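Local coordinates for protein ALDH21) (Physcomitrella patens subsp. patens, PDB 5MZ5) that oxidises succinic semialdehyde with NADP(+) as its coenzyme, working as a member of the aldehyde dehydrogenase family, at residues Tyr40-Ala45 with Pro71-Lys76; Ala290-Asp295 with Ile321-Leu326; Val294-Pro299 with Phe447-Asn452. All blocks are in the same frame, centred on the assembly; numbering follows the deposited sequence.

Contact 1. Residues Tyr40-Ala45 with Pro71-Lys76; sequences YNIFLA and PQATHK
Tyr40 and Pro71 meet where strands 38-44 and 66-71 lie parallel in a small four-stranded mixed sheet, just before the second segment leaves it for helix 75-94. Tyr40 O lies 3.0 Å from Pro71 CD. As a proline, Pro71 has no N-H to offer this carbonyl, so ring methylenes rather than a backbone donor face it. The tyrosine ring itself leads off to pack against Leu219 and Glu226 of helix 219-229. Asn41 brushes Pro71 CD with its CA and turns its side chain to the other side, toward Pro48.

Ile42 carries most of this segment's side of the contact. Its CG1 occupies the crowded position between backbone N and carbonyl carbon (chi1 60°), while CG2 lies beside the backbone N, 3.8 Å from Pro71 CD and 3.2 Å from Pro71 O. CG1 passes the proline ring, the two side chains heading opposite ways, and CD1 lies 3.9 Å from Ala73 CB. An alanine here would probably open a gap over Pro71 and leave Ala73 CB without the CD1 it meets across this contact. Val49 and Pro243 add further cover around the isoleucine. Two residues on, Leu44 packs on Asp77 and Ala81 of helix 75-94, whose N-cap is Thr74. The segment ends with Ala45 N hydrogen-bonded to Ser240 OG.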
loop_
_atom_site.group_PDB
_atom_site.type_symbol
_atom_site.label_atom_id
_atom_site.label_comp_id
_atom_site.label_asym_id
_atom_site.label_seq_id
_atom_site.Cartn_x
_atom_site.Cartn_y
_atom_site.Cartn_z
ATOM N N TYR A 40 -0.034 46.229 -1.571
ATOM C CA TYR A 40 -0.599 44.899 -1.393
ATOM C C TYR A 40 -1.286 44.828 -0.038
ATOM O O TYR A 40 -1.057 45.669 0.830
ATOM C CB TYR A 40 0.515 43.829 -1.459
ATOM C CG TYR A 40 0.963 43.484 -2.860
ATOM C CD1 TYR A 40 1.821 44.326 -3.570
ATOM C CD2 TYR A 40 0.557 42.299 -3.469
ATOM C CE1 TYR A 40 2.234 44.014 -4.863
ATOM C CE2 TYR A 40 0.980 41.967 -4.757
ATOM C CZ TYR A 40 1.814 42.832 -5.450
ATOM O OH TYR A 40 2.235 42.529 -6.716
ATOM N N ASN A 41 -2.122 43.816 0.135
ATOM C CA ASN A 41 -2.763 43.536 1.400
ATOM C C ASN A 41 -2.125 42.289 1.969
ATOM O O ASN A 41 -1.572 41.474 1.228
ATOM C CB ASN A 41 -4.256 43.256 1.204
ATOM C CG ASN A 41 -5.082 44.439 0.806
ATOM O OD1 ASN A 41 -5.785 44.401 -0.201
ATOM N ND2 ASN A 41 -5.102 45.470 1.631
ATOM N N ILE A 42 -2.210 42.136 3.287
ATOM C CA ILE A 42 -1.769 40.938 3.982
ATOM C C ILE A 42 -3.039 40.205 4.379
ATOM O O ILE A 42 -4.126 40.796 4.321
ATOM C CB ILE A 42 -0.758 41.186 5.134
ATOM C CG1 ILE A 42 -1.338 42.100 6.236
ATOM C CG2 ILE A 42 0.532 41.757 4.550
ATOM C CD1 ILE A 42 -0.522 42.182 7.557
ATOM N N PHE A 43 -2.926 38.920 4.721
ATOM C CA PHE A 43 -4.110 38.146 5.019
ATOM C C PHE A 43 -4.157 37.727 6.458
ATOM O O PHE A 43 -3.273 37.039 6.940
ATOM C CB PHE A 43 -4.254 36.973 4.022
ATOM C CG PHE A 43 -4.543 37.518 2.637
ATOM C CD1 PHE A 43 -5.850 37.786 2.236
ATOM C CD2 PHE A 43 -3.502 37.865 1.774
ATOM C CE1 PHE A 43 -6.111 38.360 0.984
ATOM C CE2 PHE A 43 -3.765 38.458 0.542
ATOM C CZ PHE A 43 -5.069 38.710 0.160
ATOM N N LEU A 44 -5.186 38.205 7.155
ATOM C CA LEU A 44 -5.411 37.953 8.568
ATOM C C LEU A 44 -6.755 37.275 8.721
ATOM O O LEU A 44 -7.794 37.892 8.453
ATOM C CB LEU A 44 -5.333 39.275 9.358
ATOM C CG LEU A 44 -5.707 39.251 10.849
ATOM C CD1 LEU A 44 -4.810 38.323 11.629
ATOM C CD2 LEU A 44 -5.602 40.642 11.453
ATOM N N ALA A 45 -6.729 35.983 9.133
ATOM C CA ALA A 45 -7.914 35.142 9.322
ATOM C C ALA A 45 -8.794 35.162 8.044
ATOM O O ALA A 45 -9.998 35.450 8.116
ATOM C CB ALA A 45 -8.699 35.609 10.546
ATOM N N PRO A 71 1.863 45.746 3.914
ATOM C CA PRO A 71 1.641 46.040 5.338
ATOM C C PRO A 71 2.416 45.075 6.235
ATOM O O PRO A 71 2.553 43.892 5.915
ATOM C CB PRO A 71 0.130 45.820 5.519
ATOM C CG PRO A 71 -0.448 45.876 4.157
ATOM C CD PRO A 71 0.606 45.310 3.269
ATOM N N GLN A 72 2.971 45.595 7.329
ATOM C CA GLN A 72 3.693 44.767 8.286
ATOM C C GLN A 72 2.750 44.438 9.433
ATOM O O GLN A 72 2.148 45.345 10.010
ATOM C CB GLN A 72 4.982 45.440 8.780
ATOM C CG GLN A 72 5.877 44.463 9.533
ATOM C CD GLN A 72 7.232 45.036 9.814
ATOM O OE1 GLN A 72 7.428 45.801 10.767
ATOM N NE2 GLN A 72 8.209 44.617 9.027
ATOM N N ALA A 73 2.600 43.134 9.736
ATOM C CA ALA A 73 1.718 42.667 10.805
ATOM C C ALA A 73 2.273 43.007 12.177
ATOM O O ALA A 73 3.482 42.923 12.404
ATOM C CB ALA A 73 1.490 41.160 10.688
ATOM N N THR A 74 1.390 43.399 13.092
ATOM C CA THR A 74 1.793 43.688 14.471
ATOM C C THR A 74 1.735 42.369 15.256
ATOM O O THR A 74 1.244 41.358 14.741
ATOM C CB THR A 74 0.885 44.753 15.108
ATOM O OG1 THR A 74 -0.441 44.236 15.218
ATOM C CG2 THR A 74 0.896 46.097 14.345
ATOM N N HIS A 75 2.191 42.397 16.506
ATOM C CA HIS A 75 2.141 41.272 17.434
ATOM C C HIS A 75 0.676 40.831 17.652
ATOM O O HIS A 75 0.406 39.632 17.708
ATOM C CB HIS A 75 2.782 41.680 18.759
ATOM C CG HIS A 75 2.928 40.548 19.717
ATOM N ND1 HIS A 75 1.896 40.190 20.584
ATOM C CD2 HIS A 75 3.976 39.713 19.909
ATOM C CE1 HIS A 75 2.344 39.140 21.256
ATOM N NE2 HIS A 75 3.593 38.816 20.885
ATOM N N LYS A 76 -0.250 41.812 17.771
ATOM C CA LYS A 76 -1.672 41.569 17.956
ATOM C C LYS A 76 -2.258 40.836 16.742
ATOM O O LYS A 76 -3.061 39.923 16.939
ATOM C CB LYS A 76 -2.436 42.868 18.254
ATOM C CG LYS A 76 -3.806 42.618 18.876
ATOM C CD LYS A 76 -4.852 43.600 18.357
ATOM C CE LYS A 76 -6.172 43.495 19.081
ATOM N NZ LYS A 76 -6.902 42.250 18.732
#

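Contact 2. Residues Ala290-Asp295 with Ile321-Leu326; sequences APCIVD and IHMQRL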
loop_
_atom_site.group_PDB
_atom_site.type_symbol
_atom_site.label_atom_id
_atom_site.label_comp_id
_atom_site.label_asym_id
_atom_site.label_seq_id
_atom_site.Cartn_x
_atom_site.Cartn_y
_atom_site.Cartn_z
ATOM N N ALA A 290 25.482 19.749 -3.039
ATOM C CA ALA A 290 25.259 18.662 -3.973
ATOM C C ALA A 290 26.410 18.347 -4.931
ATOM O O ALA A 290 26.846 19.190 -5.725
ATOM C CB ALA A 290 23.984 18.897 -4.760
ATOM N N PRO A 291 26.857 17.073 -4.894
ATOM C CA PRO A 291 27.894 16.628 -5.831
ATOM C C PRO A 291 27.295 15.892 -7.056
ATOM O O PRO A 291 26.159 15.421 -7.030
ATOM C CB PRO A 291 28.713 15.672 -4.973
ATOM C CG PRO A 291 27.688 15.057 -4.036
ATOM C CD PRO A 291 26.499 15.996 -3.952
ATOM N N CYS A 292 28.089 15.746 -8.112
ATOM C CA CYS A 292 27.699 14.968 -9.287
ATOM C C CYS A 292 28.904 14.190 -9.770
ATOM O O CYS A 292 29.984 14.759 -9.884
ATOM C CB CYS A 292 27.116 15.843 -10.400
ATOM S SG CYS A 292 26.414 14.914 -11.799
ATOM N N ILE A 293 28.711 12.889 -10.039
ATOM C CA ILE A 293 29.716 12.003 -10.611
ATOM C C ILE A 293 29.446 11.887 -12.122
ATOM O O ILE A 293 28.315 11.640 -12.522
ATOM C CB ILE A 293 29.722 10.599 -9.941
ATOM C CG1 ILE A 293 30.167 10.687 -8.470
ATOM C CG2 ILE A 293 30.621 9.613 -10.731
ATOM C CD1 ILE A 293 30.171 9.362 -7.686
ATOM N N VAL A 294 30.483 12.078 -12.943
ATOM C CA VAL A 294 30.416 11.889 -14.387
ATOM C C VAL A 294 31.358 10.715 -14.690
ATOM O O VAL A 294 32.570 10.892 -14.709
ATOM C CB VAL A 294 30.718 13.176 -15.221
ATOM C CG1 VAL A 294 30.769 12.874 -16.732
ATOM C CG2 VAL A 294 29.688 14.255 -14.929
ATOM N N ASP A 295 30.791 9.501 -14.839
ATOM C CA ASP A 295 31.565 8.292 -15.147
ATOM C C ASP A 295 31.370 7.843 -16.595
ATOM O O ASP A 295 32.063 6.951 -17.061
ATOM C CB ASP A 295 31.247 7.150 -14.148
ATOM C CG ASP A 295 32.362 6.119 -14.009
ATOM O OD1 ASP A 295 33.451 6.476 -13.506
ATOM O OD2 ASP A 295 32.133 4.951 -14.359
ATOM N N ILE A 321 19.550 22.451 -4.067
ATOM C CA ILE A 321 20.034 21.292 -4.837
ATOM C C ILE A 321 20.944 21.721 -6.017
ATOM O O ILE A 321 21.178 20.935 -6.932
ATOM C CB ILE A 321 18.920 20.301 -5.268
ATOM C CG1 ILE A 321 17.804 20.998 -6.110
ATOM C CG2 ILE A 321 18.380 19.562 -4.040
ATOM C CD1 ILE A 321 16.629 20.053 -6.625
ATOM N N HIS A 322 21.495 22.950 -5.959
ATOM C CA HIS A 322 22.468 23.451 -6.929
ATOM C C HIS A 322 23.663 22.475 -6.975
ATOM O O HIS A 322 24.076 21.983 -5.929
ATOM C CB HIS A 322 22.932 24.853 -6.486
ATOM C CG HIS A 322 24.281 25.272 -7.007
ATOM N ND1 HIS A 322 25.279 25.705 -6.153
ATOM C CD2 HIS A 322 24.731 25.359 -8.283
ATOM C CE1 HIS A 322 26.315 25.982 -6.926
ATOM N NE2 HIS A 322 26.031 25.789 -8.214
ATOM N N MET A 323 24.170 22.136 -8.178
ATOM C CA MET A 323 25.333 21.238 -8.284
ATOM C C MET A 323 26.594 22.060 -7.981
ATOM O O MET A 323 27.081 22.823 -8.823
ATOM C CB MET A 323 25.396 20.551 -9.654
ATOM C CG MET A 323 26.565 19.583 -9.826
ATOM S SD MET A 323 26.802 19.198 -11.587
ATOM C CE MET A 323 27.640 20.708 -12.129
ATOM N N GLN A 324 27.083 21.936 -6.743
ATOM C CA GLN A 324 28.245 22.689 -6.273
ATOM C C GLN A 324 29.566 21.988 -6.588
ATOM O O GLN A 324 30.564 22.664 -6.807
ATOM C CB GLN A 324 28.120 22.962 -4.768
ATOM C CG GLN A 324 29.092 24.027 -4.259
ATOM C CD GLN A 324 28.847 24.343 -2.806
ATOM O OE1 GLN A 324 27.712 24.592 -2.379
ATOM N NE2 GLN A 324 29.898 24.319 -2.005
ATOM N N ARG A 325 29.569 20.639 -6.588
ATOM C CA ARG A 325 30.781 19.838 -6.795
ATOM C C ARG A 325 30.614 18.856 -7.950
ATOM O O ARG A 325 29.610 18.139 -8.031
ATOM C CB ARG A 325 31.182 19.094 -5.504
ATOM C CG ARG A 325 31.407 20.006 -4.287
ATOM C CD ARG A 325 31.676 19.199 -3.036
ATOM N NE ARG A 325 30.484 18.516 -2.515
ATOM C CZ ARG A 325 30.470 17.264 -2.071
ATOM N NH1 ARG A 325 29.364 16.751 -1.553
ATOM N NH2 ARG A 325 31.571 16.518 -2.125
ATOM N N LEU A 326 31.601 18.860 -8.861
ATOM C CA LEU A 326 31.589 18.020 -10.042
ATOM C C LEU A 326 32.829 17.126 -10.060
ATOM O O LEU A 326 33.947 17.635 -10.104
ATOM C CB LEU A 326 31.488 18.902 -11.306
ATOM C CG LEU A 326 31.455 18.233 -12.682
ATOM C CD1 LEU A 326 30.437 17.057 -12.747
ATOM C CD2 LEU A 326 31.195 19.271 -13.771
HETATM O O HOH W 1 23.609 21.993 -3.210
#
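Pro291 and Arg325 send their side chains out together from the same face of the sheet, and the proline ring packs against the guanidinium. Pro291 CB sits 3.6 Å above the guanidinium plane, nearer its periphery than its middle, and Pro291 CG comes within 3.4 Å of Arg325 NH1. The arginine gets there through a bend in its chain: CG lies beside the backbone N and anti to the carbonyl carbon, and chi3 of -72° bends NE out of the extended line. The buried charge is well supplied with acceptors, since NE binds Asn289 OD1, NH1 binds Cys435 O, and NH2 binds both Glu434 O and Tyr327 OH.

The other face is apolar. Met323 CG, anti to its backbone N (chi1 -179°), lies 3.8 Å from Cys292 CB, and SD beyond it is 3.6 Å from the same CB. Further along, Leu326 CD1 meets Val294 CG2 at 3.6 Å, the two side chains crossing obliquely. Leu308 of helix 301-313 packs on all four of these residues.

Between the faces, Ala290 O receives two N-H groups, Gln324 N at 2.9 Å and Arg325 N at 3.2 Å, the latter bond nearly straight. A psi of -33° breaks the extended strand at Gln324, consistent with a bulge-like irregularity. Regular pairing follows where Cys292 N binds Arg325 O at 2.8 Å. A water bridges Ala290 N and His322 O at the start of the pair.

Cys320, the residue just before segment 321-326, binds succinate and NADP(+). Strands 290-294 and 323-329, joined through helix 301-313, form a parallel beta-alpha-beta crossover of the aldehyde dehydrogenase fold.

Contact 3. Residues Val294-Pro299 with Phe447-Asn452; sequences VDDYVP and FTKDLN. With GOL (glycerol), chain F.
Asp296 reaches the backbone, rather than the ammonium, of Lys449, and a glycerol fills in around the lysine's end. Asp296 OD2 accepts from Lys449 N at 3.0 Å, met on its anti side and 34° out of the carboxylate plane. The two side chains cross at about a right angle, and Lys449 NZ stays 4.6 Å from Asp296 OD1, whose salt bridge goes instead to Arg331. The opposite charges may still steady each other.

Glycerol O1 takes the N-H of Tyr297 in an almost straight bond of 3.0 Å (175°) and donates to Asp296 OD1 at 3.1 Å; a weak bond from Lys449 NZ adds a third hold. Glycerol C1 lies over one face of the Tyr297 ring, whose hydroxyl binds Glu335. The extended Lys449 chain also carries NZ to a water, 2.8 Å away, that donates to Tyr297 O. A second water ties Asp295 OD2 and Asp296 OD2 to Thr448 OG1. That hydroxyl oxygen, anti to its own backbone N (chi1 -178°), accepts from Asp450 N as well, closing an ST turn at Asp450, the N-cap of helix 451-460, whose OD1 binds Lys453 N.

Deeper in, Asp295 N binds Phe447 O at 2.9 Å, and Asp295 OD1 binds Tyr425 OH. The Phe447 side chain runs beside that of Val294, and Val298 O approaches its ring edge in plane, 3.9 Å from CE2. Val298 CG2 packs beside Thr448 O and Lys449 CG.

The contact thus joins the parallel ends of strands 290-294 and 443-447 as each segment turns toward its helix: Thr304 and Arg307 of helix 301-313 pack on Phe447, Lys453 of helix 451-460 forms a salt bridge with Asp295, and Lys449 and Leu451 make backbone hydrogen bonds to a second subunit.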
loop_
_atom_site.group_PDB
_atom_site.type_symbol
_atom_site.label_atom_id
_atom_site.label_comp_id
_atom_site.label_asym_id
_atom_site.label_seq_id
_atom_site.Cartn_x
_atom_site.Cartn_y
_atom_site.Cartn_z
ATOM N N VAL A 294 30.483 12.078 -12.943
ATOM C CA VAL A 294 30.416 11.889 -14.387
ATOM C C VAL A 294 31.358 10.715 -14.690
ATOM O O VAL A 294 32.570 10.892 -14.709
ATOM C CB VAL A 294 30.718 13.176 -15.221
ATOM C CG1 VAL A 294 30.769 12.874 -16.732
ATOM C CG2 VAL A 294 29.688 14.255 -14.929
ATOM N N ASP A 295 30.791 9.501 -14.839
ATOM C CA ASP A 295 31.565 8.292 -15.147
ATOM C C ASP A 295 31.370 7.843 -16.595
ATOM O O ASP A 295 32.063 6.951 -17.061
ATOM C CB ASP A 295 31.247 7.150 -14.148
ATOM C CG ASP A 295 32.362 6.119 -14.009
ATOM O OD1 ASP A 295 33.451 6.476 -13.506
ATOM O OD2 ASP A 295 32.133 4.951 -14.359
ATOM N N ASP A 296 30.438 8.489 -17.306
ATOM C CA ASP A 296 30.053 8.237 -18.699
ATOM C C ASP A 296 29.284 9.449 -19.226
ATOM O O ASP A 296 28.877 10.308 -18.441
ATOM C CB ASP A 296 29.122 6.990 -18.795
ATOM C CG ASP A 296 29.818 5.646 -18.925
ATOM O OD1 ASP A 296 30.680 5.502 -19.826
ATOM O OD2 ASP A 296 29.458 4.721 -18.176
ATOM N N TYR A 297 29.052 9.498 -20.549
ATOM C CA TYR A 297 28.240 10.527 -21.206
ATOM C C TYR A 297 26.924 9.837 -21.522
ATOM O O TYR A 297 26.926 8.816 -22.217
ATOM C CB TYR A 297 28.895 11.049 -22.501
ATOM C CG TYR A 297 30.312 11.557 -22.363
ATOM C CD1 TYR A 297 30.751 12.156 -21.182
ATOM C CD2 TYR A 297 31.194 11.514 -23.440
ATOM C CE1 TYR A 297 32.057 12.617 -21.050
ATOM C CE2 TYR A 297 32.497 11.997 -23.328
ATOM C CZ TYR A 297 32.921 12.556 -22.132
ATOM O OH TYR A 297 34.199 13.035 -22.009
ATOM N N VAL A 298 25.815 10.305 -20.927
ATOM C CA VAL A 298 24.529 9.631 -21.132
ATOM C C VAL A 298 23.421 10.604 -21.592
ATOM O O VAL A 298 23.036 11.465 -20.806
ATOM C CB VAL A 298 24.075 8.779 -19.897
ATOM C CG1 VAL A 298 22.863 7.906 -20.252
ATOM C CG2 VAL A 298 25.216 7.917 -19.342
ATOM N N PRO A 299 22.829 10.445 -22.809
ATOM C CA PRO A 299 23.188 9.479 -23.879
ATOM C C PRO A 299 24.467 9.865 -24.630
ATOM O O PRO A 299 25.096 9.012 -25.262
ATOM C CB PRO A 299 21.957 9.507 -24.801
ATOM C CG PRO A 299 21.397 10.906 -24.648
ATOM C CD PRO A 299 21.723 11.340 -23.226
ATOM N N PHE A 447 26.207 10.170 -13.588
ATOM C CA PHE A 447 26.096 9.814 -15.011
ATOM C C PHE A 447 26.862 8.514 -15.202
ATOM O O PHE A 447 28.074 8.476 -14.976
ATOM C CB PHE A 447 26.635 10.912 -15.947
ATOM C CG PHE A 447 25.687 12.067 -16.133
ATOM C CD1 PHE A 447 25.678 13.133 -15.233
ATOM C CD2 PHE A 447 24.810 12.100 -17.214
ATOM C CE1 PHE A 447 24.812 14.210 -15.414
ATOM C CE2 PHE A 447 23.936 13.177 -17.391
ATOM C CZ PHE A 447 23.951 14.228 -16.493
ATOM N N THR A 448 26.141 7.440 -15.566
ATOM C CA THR A 448 26.734 6.109 -15.745
ATOM C C THR A 448 25.896 5.246 -16.670
ATOM O O THR A 448 24.667 5.360 -16.681
ATOM C CB THR A 448 26.990 5.403 -14.365
ATOM O OG1 THR A 448 27.609 4.132 -14.579
ATOM C CG2 THR A 448 25.713 5.183 -13.551
ATOM N N LYS A 449 26.568 4.357 -17.413
ATOM C CA LYS A 449 25.931 3.369 -18.277
ATOM C C LYS A 449 26.006 1.999 -17.580
ATOM O O LYS A 449 25.473 1.007 -18.086
ATOM C CB LYS A 449 26.657 3.286 -19.626
ATOM C CG LYS A 449 26.473 4.482 -20.527
ATOM C CD LYS A 449 27.448 4.378 -21.691
ATOM C CE LYS A 449 27.318 5.544 -22.627
ATOM N NZ LYS A 449 28.282 5.463 -23.762
ATOM N N ASP A 450 26.697 1.956 -16.435
ATOM C CA ASP A 450 26.961 0.755 -15.648
ATOM C C ASP A 450 25.865 0.477 -14.622
ATOM O O ASP A 450 25.648 1.261 -13.704
ATOM C CB ASP A 450 28.359 0.869 -15.001
ATOM C CG ASP A 450 28.922 -0.404 -14.417
ATOM O OD1 ASP A 450 28.324 -0.936 -13.468
ATOM O OD2 ASP A 450 30.027 -0.806 -14.832
ATOM N N LEU A 451 25.190 -0.669 -14.779
ATOM C CA LEU A 451 24.104 -1.137 -13.923
ATOM C C LEU A 451 24.511 -1.183 -12.437
ATOM O O LEU A 451 23.780 -0.692 -11.578
ATOM C CB LEU A 451 23.674 -2.535 -14.418
ATOM C CG LEU A 451 22.719 -3.343 -13.533
ATOM C CD1 LEU A 451 21.304 -2.709 -13.463
ATOM C CD2 LEU A 451 22.689 -4.777 -13.979
ATOM N N ASN A 452 25.673 -1.774 -12.151
ATOM C CA ASN A 452 26.174 -1.927 -10.779
ATOM C C ASN A 452 26.623 -0.617 -10.145
ATOM O O ASN A 452 26.343 -0.398 -8.972
ATOM C CB ASN A 452 27.253 -2.989 -10.726
ATOM C CG ASN A 452 26.671 -4.367 -10.883
ATOM O OD1 ASN A 452 25.614 -4.679 -10.325
ATOM N ND2 ASN A 452 27.335 -5.222 -11.652
HETATM C C1 GOL F . 31.758 7.848 -21.949
HETATM O O1 GOL F . 30.416 7.435 -22.196
HETATM C C2 GOL F . 32.773 7.039 -22.730
HETATM O O2 GOL F . 32.502 5.634 -22.628
HETATM C C3 GOL F . 32.823 7.451 -24.181
HETATM O O3 GOL F . 33.705 8.552 -24.341
HETATM O O HOH W 2 30.020 4.089 -15.635
HETATM O O HOH W 3 28.011 8.163 -24.633
#

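How the contacts relate
Contacts 2 and 3 start from the same strand, share Val294 and Asp295, and touch directly, Cys292 SG packing on Phe447 CD1; their centres are 14 Å apart. Strand 290-294 is thus paired with 323-329 in contact 2 and with 443-447 at contact 3. Contact 2 is wholly buried, built on backbone bonds and apolar packing, with one buried arginine. Contact 3, only partly buried, adds carboxylates, waters and glycerol to a strand-end backbone bond and the Phe447 ring. Contact 1 lies across the chain's centre in a separate sheet, its centre about 41 Å from that of contact 2; though buried, it has no hydrogen bond between its segments and rests on aliphatic packing and close carbonyl-to-carbon approaches.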